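Local atomic coordinates of salicylic acid-binding protein 2 (Nicotiana tabacum, PDB entry 1XKL), a protein that hydrolyses methyl salicylate to salicylate and methanol, releasing the active hormone in the signalling that establishes systemic acquired resistance in plants. Residues D38-S42 with G43-R47; R53-Y56 with D57-L60; F182-D185 with L186-K190. One frame throughout, in Å; residues are numbered along the deposited sequence.

Interaction 1 of 3, residues D38-S42 with G43-R47; sequences DLAAS and GTDLR
Asp38 reaches over the turn that follows it and receives the backbone N-H of Thr44 on OD1, with N and OD1 2.9 Å apart and the bond nearly straight at 168°. The donor comes from above the carboxylate plane, and a water bridges the same OD1 to Thr44 OG1; OD2 is taken by the backbone N of Gly17. Leu39 starts a type II turn, in the loop between strand 33-36 and helix 55-67, closed by Ser42 N on Leu39 O. Ala40 lays its CB over one face of the Arg47 guanidinium, about 4.0 Å above its centre, and its carbonyl accepts from Ser42 OG. Ala41 gives its N-H to Asp45 OD2 at 2.8 Å from N, while its CA approaches Arg47 O at 3.1 Å in a CA-H...O contact. Ser42 opens a second turn, of type II', in which Asp45 N returns to Ser42 O at 3.0 Å; Gly43 supplies the positive phi that this turn needs. Asp45, its CG extended away from its own N (chi1 -168°), turns its carboxylate into the loop, where Arg47 grips it side-on in a salt bridge, NH2 to OD1 at 2.6 Å and NE to OD2 at 2.8 Å. Arg47 N also binds OD2, completing an Asx turn. Three N-H donors thus converge on one oxygen, an arrangement that fixes the carboxylate's rotation and would be expected to favour its ionised form.

Interaction 2 of 3, residues R53-Y56 with D57-L60; sequences RTLY and DYTL
Thr54 N-caps helix 55-67, and the backbone winds from an extended residue into the first helical turn, where the N-H groups of Asp57 and Tyr58 make weak bonds to Thr54 O. The cap itself is the threonine hydroxyl: OG1, held between the backbone N and the carbonyl carbon (chi1 70°), accepts from Asp57 N at 3.2 Å, with an angle of 156° at the hydrogen. Asp57 folds its carboxylate back toward the start of the helix. Its OD2 receives Arg53 N in a weak bond, long at 3.4 Å between N and OD2 but almost straight, and a water links its OD1 to Thr54 OG1. A negative charge at this N-terminal end would be favoured by the helix dipole. Within the same first turn, Thr59 OG1 bonds to Leu55 O at 2.7 Å, from above the carbonyl plane, while Thr59 N reaches the same oxygen at 2.9 Å; two donors from one residue therefore share this carbonyl. The hydroxyl has a second partner in Asn86 ND2. Apolar contacts flank these bonds. Leu55 CD1 meets the edge of the Tyr58 ring, in its plane, 3.9 Å from Tyr58 CD2, and Leu60 CD1 comes within 4.1 Å of Tyr56 CE1. In the alpha/beta-hydrolase fold this first turn is covered by helix 83-93, through Asn86 and Leu89 against Leu55 and Lys93 against Tyr56. Tyr58 touches Asn86 as well, and also packs on Leu39 and Ser42 of the loop after strand 33-36, and helix 183-188 packs on Leu55 through Leu186.

Interaction 3 of 3, residues F182-D185 with L186-K190; sequences FMED and LSKAK
Leu186 packs its CB, CG and CD1 against the carbonyl oxygen of Phe182, CG 3.2 Å from Phe182 O, while its own N-H closes the first turn of the short helix 183-188. Phe182 occupies the N-cap position, and its O receives Leu186 N at 2.9 Å, nearly along the C=O axis. One residue on, Ser187 brings two donors to Glu184 O from the same face of the carbonyl. A chi1 of 66° turns Ser187 OG back along the helix to within 2.7 Å of Glu184 O; Ser187 N bonds to that oxygen from farther above the plane. On the outer side Glu184 bends at chi2 and Lys188 at chi3 and chi4, and the two side chains cross. It is a methylene of the lysine that meets the carboxylate, CE being 3.0 Å from Glu184 OE1. Lys188 NZ stays 4.0 Å from Glu184 OE1, beyond salt-bridge distance, though the opposite charges would still be expected to favour the approach. Asp185 directs OD2 out of the helix, to Tyr191 OH and toward helix 55-67. Further along, Asp185 O takes Lys188 N and, weakly, Ala189 N, and the methyl CB of Ala189 rests 3.1 Å from the same Asp185 O.

Overall arrangement
Interaction 2 stands between the other two and touches both. Toward interaction 1, Ala40 N probably bonds to Tyr58 O at 3.1 Å, and Ser42 OG lies 3.4 Å from Tyr58 CE1. Toward interaction 3, Asp185 OD2 accepts from Leu55 N at 2.9 Å, and Tyr58 CD2 packs 3.4 Å from Phe182 CE2. Interactions 1 and 3 do not touch: their nearest atoms are about 7 Å apart and centres about 21 Å. All three lie near the salicylate pocket, consistent with a second shell: between nearest side-chain atoms Tyr58 is about 5 Å from Ala13 and 8 Å from the nucleophile Ser81, while Tyr58, Phe182 and Leu39 lie about 7, 8 and 9 Å from the bound benzoxathiin.

Interaction 1 of 3, residues D38-S42 with G43-R47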
ATOM      1  N   ASP A  38     -10.540 -16.295  24.284  1.00 19.23           N
ATOM      2  CA  ASP A  38      -9.520 -15.471  23.667  1.00 18.83           C
ATOM      3  C   ASP A  38      -9.167 -14.449  24.732  1.00 18.31           C
ATOM      4  O   ASP A  38     -10.060 -13.810  25.285  1.00 19.72           O
ATOM      5  CB  ASP A  38     -10.086 -14.723  22.459  1.00 20.10           C
ATOM      6  CG  ASP A  38      -9.953 -15.490  21.157  1.00 19.97           C
ATOM      7  OD1 ASP A  38     -10.618 -15.077  20.182  1.00 20.68           O
ATOM      8  OD2 ASP A  38      -9.191 -16.478  21.086  1.00 22.15           O
ATOM      9  N   LEU A  39      -7.887 -14.302  25.048  1.00 17.22           N
ATOM     10  CA  LEU A  39      -7.510 -13.298  26.031  1.00 16.67           C
ATOM     11  C   LEU A  39      -7.583 -11.962  25.292  1.00 16.72           C
ATOM     12  O   LEU A  39      -7.929 -11.924  24.107  1.00 17.80           O
ATOM     13  CB  LEU A  39      -6.095 -13.561  26.562  1.00 15.70           C
ATOM     14  CG  LEU A  39      -5.974 -14.781  27.476  1.00 13.43           C
ATOM     15  CD1 LEU A  39      -4.521 -15.029  27.844  1.00 14.79           C
ATOM     16  CD2 LEU A  39      -6.802 -14.560  28.719  1.00 13.13           C
ATOM     17  N   ALA A  40      -7.278 -10.870  25.984  1.00 16.89           N
ATOM     18  CA  ALA A  40      -7.323  -9.548  25.366  1.00 16.29           C
ATOM     19  C   ALA A  40      -6.337  -9.449  24.205  1.00 15.42           C
ATOM     20  O   ALA A  40      -5.223  -9.972  24.275  1.00 13.47           O
ATOM     21  CB  ALA A  40      -7.016  -8.475  26.405  1.00 17.46           C
ATOM     22  N   ALA A  41      -6.766  -8.785  23.133  1.00 14.27           N
ATOM     23  CA  ALA A  41      -5.948  -8.584  21.936  1.00 12.71           C
ATOM     24  C   ALA A  41      -5.403  -9.879  21.340  1.00 12.68           C
ATOM     25  O   ALA A  41      -4.371  -9.881  20.659  1.00 13.36           O
ATOM     26  CB  ALA A  41      -4.798  -7.626  22.242  1.00 14.17           C
ATOM     27  N   SER A  42      -6.104 -10.978  21.596  1.00 12.49           N
ATOM     28  CA  SER A  42      -5.700 -12.286  21.089  1.00 13.00           C
ATOM     29  C   SER A  42      -6.837 -12.933  20.305  1.00 11.77           C
ATOM     30  O   SER A  42      -8.014 -12.662  20.561  1.00 11.38           O
ATOM     31  CB  SER A  42      -5.304 -13.190  22.258  1.00 13.71           C
ATOM     32  OG  SER A  42      -4.400 -12.523  23.124  1.00 14.36           O
ATOM     33  N   GLY A  43      -6.480 -13.788  19.353  1.00 12.88           N
ATOM     34  CA  GLY A  43      -7.490 -14.454  18.547  1.00 15.75           C
ATOM     35  C   GLY A  43      -8.292 -13.434  17.765  1.00 14.12           C
ATOM     36  O   GLY A  43      -7.729 -12.662  16.988  1.00 14.91           O
ATOM     37  N   THR A  44      -9.600 -13.407  17.977  1.00 17.39           N
ATOM     38  CA  THR A  44     -10.446 -12.454  17.268  1.00 18.99           C
ATOM     39  C   THR A  44     -10.796 -11.228  18.108  1.00 20.65           C
ATOM     40  O   THR A  44     -11.608 -10.397  17.691  1.00 20.12           O
ATOM     41  CB  THR A  44     -11.758 -13.128  16.763  1.00 20.53           C
ATOM     42  OG1 THR A  44     -12.497 -13.662  17.869  1.00 20.49           O
ATOM     43  CG2 THR A  44     -11.434 -14.239  15.779  1.00 21.35           C
ATOM     44  N   ASP A  45     -10.193 -11.115  19.292  1.00 19.33           N
ATOM     45  CA  ASP A  45     -10.442  -9.960  20.158  1.00 18.68           C
ATOM     46  C   ASP A  45      -9.994  -8.722  19.389  1.00 19.57           C
ATOM     47  O   ASP A  45      -8.888  -8.686  18.852  1.00 20.17           O
ATOM     48  CB  ASP A  45      -9.638 -10.067  21.462  1.00 19.35           C
ATOM     49  CG  ASP A  45     -10.080  -9.054  22.505  1.00 17.79           C
ATOM     50  OD1 ASP A  45     -11.126  -9.277  23.150  1.00 17.72           O
ATOM     51  OD2 ASP A  45      -9.395  -8.022  22.670  1.00 16.19           O
ATOM     52  N   LEU A  46     -10.849  -7.704  19.352  1.00 22.71           N
ATOM     53  CA  LEU A  46     -10.564  -6.473  18.613  1.00 25.29           C
ATOM     54  C   LEU A  46      -9.610  -5.494  19.292  1.00 25.68           C
ATOM     55  O   LEU A  46      -9.218  -4.500  18.686  1.00 25.38           O
ATOM     56  CB  LEU A  46     -11.883  -5.760  18.287  1.00 29.29           C
ATOM     57  CG  LEU A  46     -12.891  -6.549  17.430  1.00 32.60           C
ATOM     58  CD1 LEU A  46     -14.273  -5.897  17.499  1.00 32.08           C
ATOM     59  CD2 LEU A  46     -12.387  -6.618  15.994  1.00 35.06           C
ATOM     60  N   ARG A  47      -9.248  -5.747  20.545  1.00 24.44           N
ATOM     61  CA  ARG A  47      -8.313  -4.854  21.231  1.00 22.64           C
ATOM     62  C   ARG A  47      -6.916  -5.046  20.638  1.00 21.79           C
ATOM     63  O   ARG A  47      -6.598  -6.113  20.105  1.00 19.95           O
ATOM     64  CB  ARG A  47      -8.293  -5.147  22.739  1.00 23.21           C
ATOM     65  CG  ARG A  47      -9.419  -4.484  23.523  1.00 21.90           C
ATOM     66  CD  ARG A  47      -9.605  -5.097  24.905  1.00 22.15           C
ATOM     67  NE  ARG A  47     -10.167  -6.442  24.804  1.00 21.62           N
ATOM     68  CZ  ARG A  47     -10.825  -7.061  25.778  1.00 16.94           C
ATOM     69  NH1 ARG A  47     -11.015  -6.477  26.951  1.00 21.32           N
ATOM     70  NH2 ARG A  47     -11.317  -8.265  25.570  1.00 19.69           N
TER
HETATM   71  O   HOH W   1     -12.552 -13.008  20.774  1.00 26.18           O

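Interaction 2 of 3, residues R53-Y56 with D57-L60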
ATOM      1  N   ARG A  53      -1.356  -2.635  29.202  1.00 19.92           N
ATOM      2  CA  ARG A  53      -0.108  -2.285  29.858  1.00 22.19           C
ATOM      3  C   ARG A  53       0.188  -3.134  31.088  1.00 20.32           C
ATOM      4  O   ARG A  53       1.279  -3.053  31.641  1.00 22.65           O
ATOM      5  CB  ARG A  53      -0.108  -0.799  30.192  1.00 24.13           C
ATOM      6  CG  ARG A  53      -1.452  -0.273  30.649  1.00 27.82           C
ATOM      7  CD  ARG A  53      -1.536   1.242  30.495  1.00 30.63           C
ATOM      8  NE  ARG A  53      -2.224   1.665  29.270  1.00 35.20           N
ATOM      9  CZ  ARG A  53      -1.779   1.465  28.032  1.00 35.00           C
ATOM     10  NH1 ARG A  53      -0.631   0.838  27.821  1.00 34.31           N
ATOM     11  NH2 ARG A  53      -2.475   1.922  26.999  1.00 35.71           N
ATOM     12  N   THR A  54      -0.774  -3.958  31.503  1.00 19.54           N
ATOM     13  CA  THR A  54      -0.595  -4.843  32.659  1.00 19.77           C
ATOM     14  C   THR A  54      -1.143  -6.239  32.361  1.00 20.76           C
ATOM     15  O   THR A  54      -2.002  -6.411  31.485  1.00 16.77           O
ATOM     16  CB  THR A  54      -1.345  -4.337  33.914  1.00 20.16           C
ATOM     17  OG1 THR A  54      -2.760  -4.475  33.718  1.00 20.68           O
ATOM     18  CG2 THR A  54      -1.007  -2.881  34.194  1.00 19.74           C
ATOM     19  N   LEU A  55      -0.666  -7.233  33.105  1.00 20.07           N
ATOM     20  CA  LEU A  55      -1.142  -8.595  32.904  1.00 19.42           C
ATOM     21  C   LEU A  55      -2.642  -8.646  33.180  1.00 20.93           C
ATOM     22  O   LEU A  55      -3.373  -9.424  32.562  1.00 21.69           O
ATOM     23  CB  LEU A  55      -0.414  -9.575  33.829  1.00 18.79           C
ATOM     24  CG  LEU A  55      -0.825 -11.046  33.655  1.00 17.77           C
ATOM     25  CD1 LEU A  55      -0.434 -11.513  32.259  1.00 17.49           C
ATOM     26  CD2 LEU A  55      -0.150 -11.902  34.708  1.00 18.72           C
ATOM     27  N   TYR A  56      -3.101  -7.801  34.097  1.00 21.96           N
ATOM     28  CA  TYR A  56      -4.518  -7.764  34.436  1.00 23.17           C
ATOM     29  C   TYR A  56      -5.400  -7.380  33.241  1.00 22.15           C
ATOM     30  O   TYR A  56      -6.455  -7.978  33.040  1.00 21.25           O
ATOM     31  CB  TYR A  56      -4.763  -6.809  35.611  1.00 25.07           C
ATOM     32  CG  TYR A  56      -6.174  -6.883  36.149  1.00 29.88           C
ATOM     33  CD1 TYR A  56      -7.211  -6.171  35.542  1.00 32.20           C
ATOM     34  CD2 TYR A  56      -6.486  -7.714  37.221  1.00 30.09           C
ATOM     35  CE1 TYR A  56      -8.523  -6.289  35.987  1.00 35.58           C
ATOM     36  CE2 TYR A  56      -7.794  -7.841  37.676  1.00 34.93           C
ATOM     37  CZ  TYR A  56      -8.809  -7.126  37.052  1.00 36.08           C
ATOM     38  OH  TYR A  56     -10.110  -7.259  37.484  1.00 39.93           O
ATOM     39  N   ASP A  57      -4.973  -6.391  32.454  1.00 21.99           N
ATOM     40  CA  ASP A  57      -5.744  -5.963  31.279  1.00 21.13           C
ATOM     41  C   ASP A  57      -5.803  -7.101  30.258  1.00 21.09           C
ATOM     42  O   ASP A  57      -6.806  -7.288  29.575  1.00 21.51           O
ATOM     43  CB  ASP A  57      -5.097  -4.760  30.578  1.00 19.86           C
ATOM     44  CG  ASP A  57      -5.012  -3.522  31.455  1.00 22.79           C
ATOM     45  OD1 ASP A  57      -5.819  -3.383  32.399  1.00 24.62           O
ATOM     46  OD2 ASP A  57      -4.139  -2.673  31.174  1.00 21.97           O
ATOM     47  N   TYR A  58      -4.699  -7.832  30.142  1.00 20.10           N
ATOM     48  CA  TYR A  58      -4.584  -8.945  29.210  1.00 19.31           C
ATOM     49  C   TYR A  58      -5.450 -10.134  29.625  1.00 18.64           C
ATOM     50  O   TYR A  58      -5.987 -10.847  28.775  1.00 18.99           O
ATOM     51  CB  TYR A  58      -3.109  -9.355  29.115  1.00 17.85           C
ATOM     52  CG  TYR A  58      -2.802 -10.550  28.243  1.00 19.63           C
ATOM     53  CD1 TYR A  58      -3.346 -10.673  26.959  1.00 15.93           C
ATOM     54  CD2 TYR A  58      -1.924 -11.541  28.689  1.00 19.27           C
ATOM     55  CE1 TYR A  58      -3.015 -11.759  26.144  1.00 16.88           C
ATOM     56  CE2 TYR A  58      -1.587 -12.623  27.888  1.00 16.81           C
ATOM     57  CZ  TYR A  58      -2.131 -12.730  26.619  1.00 17.80           C
ATOM     58  OH  TYR A  58      -1.783 -13.807  25.828  1.00 17.42           O
ATOM     59  N   THR A  59      -5.609 -10.318  30.932  1.00 18.12           N
ATOM     60  CA  THR A  59      -6.378 -11.427  31.498  1.00 18.09           C
ATOM     61  C   THR A  59      -7.862 -11.124  31.693  1.00 19.25           C
ATOM     62  O   THR A  59      -8.639 -11.997  32.084  1.00 19.60           O
ATOM     63  CB  THR A  59      -5.803 -11.827  32.873  1.00 18.36           C
ATOM     64  OG1 THR A  59      -4.378 -11.933  32.777  1.00 16.06           O
ATOM     65  CG2 THR A  59      -6.382 -13.163  33.330  1.00 15.24           C
ATOM     66  N   LEU A  60      -8.253  -9.884  31.427  1.00 20.08           N
ATOM     67  CA  LEU A  60      -9.633  -9.464  31.591  1.00 20.82           C
ATOM     68  C   LEU A  60     -10.674 -10.503  31.156  1.00 19.62           C
ATOM     69  O   LEU A  60     -11.579 -10.838  31.920  1.00 20.55           O
ATOM     70  CB  LEU A  60      -9.850  -8.144  30.840  1.00 23.91           C
ATOM     71  CG  LEU A  60     -11.025  -7.279  31.280  1.00 26.11           C
ATOM     72  CD1 LEU A  60     -10.942  -7.031  32.784  1.00 27.62           C
ATOM     73  CD2 LEU A  60     -10.997  -5.955  30.518  1.00 27.75           C
TER
HETATM   74  O   HOH W   2      -4.566  -2.927  35.193  1.00 45.93           O

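Interaction 3 of 3, residues F182-D185 with L186-K190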
ATOM      1  N   PHE A 182       4.734  -8.632  29.552  1.00 19.33           N
ATOM      2  CA  PHE A 182       4.354  -7.693  30.605  1.00 20.58           C
ATOM      3  C   PHE A 182       5.390  -7.623  31.736  1.00 22.18           C
ATOM      4  O   PHE A 182       5.036  -7.501  32.908  1.00 20.25           O
ATOM      5  CB  PHE A 182       2.979  -8.081  31.160  1.00 20.72           C
ATOM      6  CG  PHE A 182       1.887  -8.054  30.124  1.00 21.42           C
ATOM      7  CD1 PHE A 182       1.340  -6.844  29.699  1.00 20.19           C
ATOM      8  CD2 PHE A 182       1.463  -9.232  29.514  1.00 18.72           C
ATOM      9  CE1 PHE A 182       0.389  -6.807  28.674  1.00 23.00           C
ATOM     10  CE2 PHE A 182       0.516  -9.207  28.491  1.00 20.39           C
ATOM     11  CZ  PHE A 182      -0.021  -7.993  28.069  1.00 19.26           C
HETATM   12  N   MSE A 183       6.666  -7.699  31.367  1.00 25.75           N
HETATM   13  CA  MSE A 183       7.773  -7.642  32.318  1.00 30.81           C
HETATM   14  C   MSE A 183       7.659  -6.423  33.226  1.00 30.37           C
HETATM   15  O   MSE A 183       7.714  -6.542  34.449  1.00 30.66           O
HETATM   16  CB  MSE A 183       9.107  -7.564  31.570  1.00 37.32           C
HETATM   17  CG  MSE A 183       9.371  -8.695  30.593  1.00 45.81           C
HETATM   18 SE   MSE A 183       9.848 -10.348  31.454  1.00 57.35          SE
HETATM   19  CE  MSE A 183      11.758 -10.095  31.544  1.00 53.35           C
ATOM     20  N   GLU A 184       7.504  -5.251  32.615  1.00 30.56           N
ATOM     21  CA  GLU A 184       7.395  -3.999  33.357  1.00 30.36           C
ATOM     22  C   GLU A 184       6.359  -4.072  34.472  1.00 28.70           C
ATOM     23  O   GLU A 184       6.680  -3.861  35.640  1.00 28.80           O
ATOM     24  CB  GLU A 184       7.038  -2.848  32.409  1.00 33.58           C
ATOM     25  CG  GLU A 184       6.943  -1.500  33.106  1.00 36.88           C
ATOM     26  CD  GLU A 184       8.270  -1.061  33.705  1.00 40.27           C
ATOM     27  OE1 GLU A 184       8.260  -0.207  34.619  1.00 41.76           O
ATOM     28  OE2 GLU A 184       9.322  -1.573  33.263  1.00 40.43           O
ATOM     29  N   ASP A 185       5.117  -4.368  34.107  1.00 25.92           N
ATOM     30  CA  ASP A 185       4.036  -4.473  35.079  1.00 24.50           C
ATOM     31  C   ASP A 185       4.328  -5.526  36.145  1.00 23.09           C
ATOM     32  O   ASP A 185       4.149  -5.283  37.338  1.00 23.84           O
ATOM     33  CB  ASP A 185       2.722  -4.827  34.371  1.00 23.85           C
ATOM     34  CG  ASP A 185       1.600  -5.143  35.342  1.00 22.64           C
ATOM     35  OD1 ASP A 185       1.296  -4.296  36.202  1.00 23.08           O
ATOM     36  OD2 ASP A 185       1.017  -6.244  35.243  1.00 23.04           O
ATOM     37  N   LEU A 186       4.793  -6.690  35.710  1.00 22.75           N
ATOM     38  CA  LEU A 186       5.077  -7.788  36.625  1.00 24.26           C
ATOM     39  C   LEU A 186       6.236  -7.563  37.598  1.00 26.83           C
ATOM     40  O   LEU A 186       6.335  -8.248  38.615  1.00 25.18           O
ATOM     41  CB  LEU A 186       5.311  -9.078  35.830  1.00 23.41           C
ATOM     42  CG  LEU A 186       4.077  -9.604  35.088  1.00 22.31           C
ATOM     43  CD1 LEU A 186       4.445 -10.815  34.253  1.00 22.25           C
ATOM     44  CD2 LEU A 186       2.994  -9.965  36.100  1.00 22.37           C
ATOM     45  N   SER A 187       7.105  -6.605  37.294  1.00 28.98           N
ATOM     46  CA  SER A 187       8.245  -6.327  38.159  1.00 32.25           C
ATOM     47  C   SER A 187       7.904  -5.367  39.297  1.00 33.46           C
ATOM     48  O   SER A 187       8.632  -5.286  40.288  1.00 35.21           O
ATOM     49  CB  SER A 187       9.408  -5.755  37.342  1.00 32.91           C
ATOM     50  OG  SER A 187       9.087  -4.476  36.819  1.00 32.99           O
ATOM     51  N   LYS A 188       6.796  -4.646  39.164  1.00 33.66           N
ATOM     52  CA  LYS A 188       6.399  -3.691  40.190  1.00 35.13           C
ATOM     53  C   LYS A 188       5.009  -3.945  40.751  1.00 34.62           C
ATOM     54  O   LYS A 188       4.541  -3.215  41.625  1.00 35.16           O
ATOM     55  CB  LYS A 188       6.484  -2.268  39.635  1.00 37.14           C
ATOM     56  CG  LYS A 188       5.845  -2.104  38.269  1.00 41.11           C
ATOM     57  CD  LYS A 188       5.912  -0.663  37.769  1.00 44.23           C
ATOM     58  CE  LYS A 188       7.340  -0.227  37.429  1.00 46.20           C
ATOM     59  NZ  LYS A 188       8.235  -0.117  38.621  1.00 47.01           N
ATOM     60  N   ALA A 189       4.348  -4.981  40.251  1.00 33.60           N
ATOM     61  CA  ALA A 189       3.013  -5.324  40.726  1.00 32.96           C
ATOM     62  C   ALA A 189       3.004  -6.725  41.338  1.00 31.77           C
ATOM     63  O   ALA A 189       3.271  -7.710  40.651  1.00 33.93           O
ATOM     64  CB  ALA A 189       2.014  -5.245  39.568  1.00 32.28           C
ATOM     65  N   LYS A 190       2.703  -6.806  42.632  1.00 30.50           N
ATOM     66  CA  LYS A 190       2.648  -8.087  43.327  1.00 28.71           C
ATOM     67  C   LYS A 190       1.218  -8.598  43.208  1.00 29.76           C
ATOM     68  O   LYS A 190       0.281  -7.984  43.725  1.00 31.92           O
ATOM     69  CB  LYS A 190       3.018  -7.917  44.799  1.00 26.24           C
ATOM     70  CG  LYS A 190       3.318  -9.222  45.522  1.00 25.70           C
ATOM     71  CD  LYS A 190       4.545  -9.904  44.931  1.00 21.87           C
ATOM     72  CE  LYS A 190       4.900 -11.150  45.725  1.00 21.04           C
ATOM     73  NZ  LYS A 190       3.724 -12.069  45.773  1.00 15.21           N
TER